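Local coordinates for LIM domain only protein 7 (Homo sapiens, PDB 2EAQ) that probably recognises the C-terminal tails of partner proteins through this PDZ domain, whose groove lies between a strand and a helix, at residues A[19-24]-A[81-86]. Sequence-based numbering, arbitrary orientation.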
loop_
_atom_site.group_PDB
_atom_site.type_symbol
_atom_site.label_atom_id
_atom_site.label_comp_id
_atom_site.label_asym_id
_atom_site.label_seq_id
_atom_site.Cartn_x
_atom_site.Cartn_y
_atom_site.Cartn_z
ATOM N N PHE A 19 -6.023 6.135 2.494
ATOM C CA PHE A 19 -6.179 5.804 1.078
ATOM C C PHE A 19 -7.243 4.785 0.742
ATOM O O PHE A 19 -7.594 4.640 -0.422
ATOM C CB PHE A 19 -4.857 5.326 0.486
ATOM C CG PHE A 19 -3.814 6.404 0.330
ATOM C CD1 PHE A 19 -3.758 7.188 -0.813
ATOM C CD2 PHE A 19 -2.866 6.614 1.323
ATOM C CE1 PHE A 19 -2.762 8.157 -0.981
ATOM C CE2 PHE A 19 -1.848 7.615 1.175
ATOM C CZ PHE A 19 -1.813 8.377 0.006
ATOM N N GLY A 20 -7.793 4.117 1.747
ATOM C CA GLY A 20 -8.859 3.174 1.423
ATOM C C GLY A 20 -8.489 1.731 1.497
ATOM O O GLY A 20 -9.290 0.912 1.091
ATOM N N PHE A 21 -7.316 1.368 2.038
ATOM C CA PHE A 21 -7.024 -0.056 2.147
ATOM C C PHE A 21 -6.419 -0.285 3.550
ATOM O O PHE A 21 -5.958 0.653 4.208
ATOM C CB PHE A 21 -6.027 -0.482 1.039
ATOM C CG PHE A 21 -4.656 0.048 1.195
ATOM C CD1 PHE A 21 -3.682 -0.705 1.813
ATOM C CD2 PHE A 21 -4.311 1.323 0.706
ATOM C CE1 PHE A 21 -2.391 -0.171 1.945
ATOM C CE2 PHE A 21 -3.032 1.837 0.852
ATOM C CZ PHE A 21 -2.099 1.083 1.473
ATOM N N THR A 22 -6.497 -1.530 4.006
ATOM C CA THR A 22 -5.841 -1.930 5.277
ATOM C C THR A 22 -4.855 -3.036 4.914
ATOM O O THR A 22 -4.985 -3.714 3.873
ATOM C CB THR A 22 -6.802 -2.454 6.316
ATOM O OG1 THR A 22 -7.481 -3.602 5.825
ATOM C CG2 THR A 22 -7.834 -1.351 6.680
ATOM N N ILE A 23 -3.871 -3.241 5.786
ATOM C CA ILE A 23 -2.826 -4.227 5.565
ATOM C C ILE A 23 -2.997 -5.436 6.451
ATOM O O ILE A 23 -3.436 -5.308 7.635
ATOM C CB ILE A 23 -1.473 -3.572 5.852
ATOM C CG1 ILE A 23 -1.206 -2.479 4.796
ATOM C CG2 ILE A 23 -0.316 -4.626 5.790
ATOM C CD1 ILE A 23 0.148 -1.782 4.884
ATOM N N LYS A 24 -2.747 -6.591 5.849
ATOM C CA LYS A 24 -2.684 -7.875 6.536
ATOM C C LYS A 24 -1.217 -8.153 6.762
ATOM O O LYS A 24 -0.415 -8.330 5.817
ATOM C CB LYS A 24 -3.255 -9.010 5.689
ATOM C CG LYS A 24 -3.157 -10.344 6.466
ATOM C CD LYS A 24 -3.994 -11.423 5.813
ATOM C CE LYS A 24 -3.104 -12.196 4.861
ATOM N NZ LYS A 24 -3.525 -13.660 4.735
ATOM N N LEU A 81 1.048 7.742 -3.224
ATOM C CA LEU A 81 1.475 6.424 -2.846
ATOM C C LEU A 81 1.709 5.582 -4.098
ATOM O O LEU A 81 0.747 5.171 -4.730
ATOM C CB LEU A 81 0.362 5.880 -1.955
ATOM C CG LEU A 81 0.572 4.596 -1.220
ATOM C CD1 LEU A 81 1.782 4.654 -0.292
ATOM C CD2 LEU A 81 -0.738 4.364 -0.440
ATOM N N VAL A 82 2.968 5.329 -4.444
ATOM C CA VAL A 82 3.327 4.495 -5.599
ATOM C C VAL A 82 3.737 3.156 -4.972
ATOM O O VAL A 82 4.811 3.070 -4.341
ATOM C CB VAL A 82 4.470 5.101 -6.416
ATOM C CG1 VAL A 82 4.896 4.182 -7.580
ATOM C CG2 VAL A 82 3.999 6.395 -7.078
ATOM N N MET A 83 2.901 2.148 -5.172
ATOM C CA MET A 83 3.102 0.848 -4.521
ATOM C C MET A 83 3.633 -0.208 -5.414
ATOM O O MET A 83 3.087 -0.377 -6.512
ATOM C CB MET A 83 1.769 0.347 -3.965
ATOM C CG MET A 83 0.910 1.366 -3.130
ATOM S SD MET A 83 -0.582 0.584 -2.294
ATOM C CE MET A 83 0.137 -1.128 -2.258
ATOM N N ASP A 84 4.682 -0.887 -5.021
ATOM C CA ASP A 84 5.136 -2.028 -5.823
ATOM C C ASP A 84 4.503 -3.243 -5.170
ATOM O O ASP A 84 4.668 -3.422 -3.947
ATOM C CB ASP A 84 6.653 -2.139 -5.798
ATOM C CG ASP A 84 7.313 -1.110 -6.641
ATOM O OD1 ASP A 84 6.597 -0.430 -7.359
ATOM O OD2 ASP A 84 8.543 -1.016 -6.593
ATOM N N VAL A 85 3.692 -3.991 -5.891
ATOM C CA VAL A 85 3.030 -5.159 -5.380
ATOM C C VAL A 85 3.279 -6.372 -6.230
ATOM O O VAL A 85 3.723 -6.297 -7.383
ATOM C CB VAL A 85 1.466 -4.939 -5.226
ATOM C CG1 VAL A 85 1.171 -3.637 -4.472
ATOM C CG2 VAL A 85 0.775 -4.943 -6.548
ATOM N N ARG A 86 2.999 -7.523 -5.657
ATOM C CA ARG A 86 3.095 -8.828 -6.330
ATOM C C ARG A 86 1.697 -9.405 -6.216
ATOM O O ARG A 86 1.156 -9.607 -5.116
ATOM C CB ARG A 86 4.109 -9.705 -5.599
ATOM C CG ARG A 86 4.302 -11.059 -6.204
ATOM C CD ARG A 86 5.686 -11.584 -5.855
ATOM N NE ARG A 86 6.611 -10.461 -5.809
ATOM C CZ ARG A 86 7.889 -10.489 -6.160
ATOM N NH1 ARG A 86 8.433 -11.606 -6.609
ATOM N NH2 ARG A 86 8.631 -9.389 -6.031
#
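Leu81 reaches across to Phe19 and Phe21 and fills the corner between their two rings. Its CB lies 3.8 Å from Phe19 CZ, against the far rim of that ring. With CG anti to the backbone N (chi1 -171°), the chain then runs along its own strand to a level between the rings, and of the two methyls CD2 alone is turned to them. CD2 settles over one face of the Phe19 ring, 3.7 Å from the centroid and 17° off the normal, a CH-pi contact. The same methyl approaches the Phe21 ring at its edge, near the plane, 3.6 Å from CE2. Leucine suits because its fork sets CD2 between face and edge, while the rest stays apolar against Met72 and Ala75 of helix 65-78; the flat ring of Phe19 offers it a broad, buried face. Asp18 to Phe21 correspond to the Gly-Leu-Gly-Phe loop of PDZ domains, with phenylalanine in place of the leucine, and so probably receive a ligand's C-terminal carboxylate; as in other PDZ domains, strand 21-26 and helix 65-78 would flank the peptide groove. Gly20 lets the loop turn between the two rings, because at its backbone angles a CB would collide with the carbonyl O of Phe19. Were Phe19 exchanged for an alanine, Leu81 CB and CD2 would probably lose the ring they rest against and a gap would open beneath the presumed carboxylate-binding loop. The Phe21 ring is long enough to reach Met83 too, whose SD stands 4.6 Å from its centroid in an oblique Met-aromatic contact. The polarisable sulfur suits an aromatic neighbour, and the unbranched chain can bend at its end to fit. No hydrogen bond joins the two segments, which belong to different sheets and meet through side chains. Leu46 touches both Phe21 and Met83.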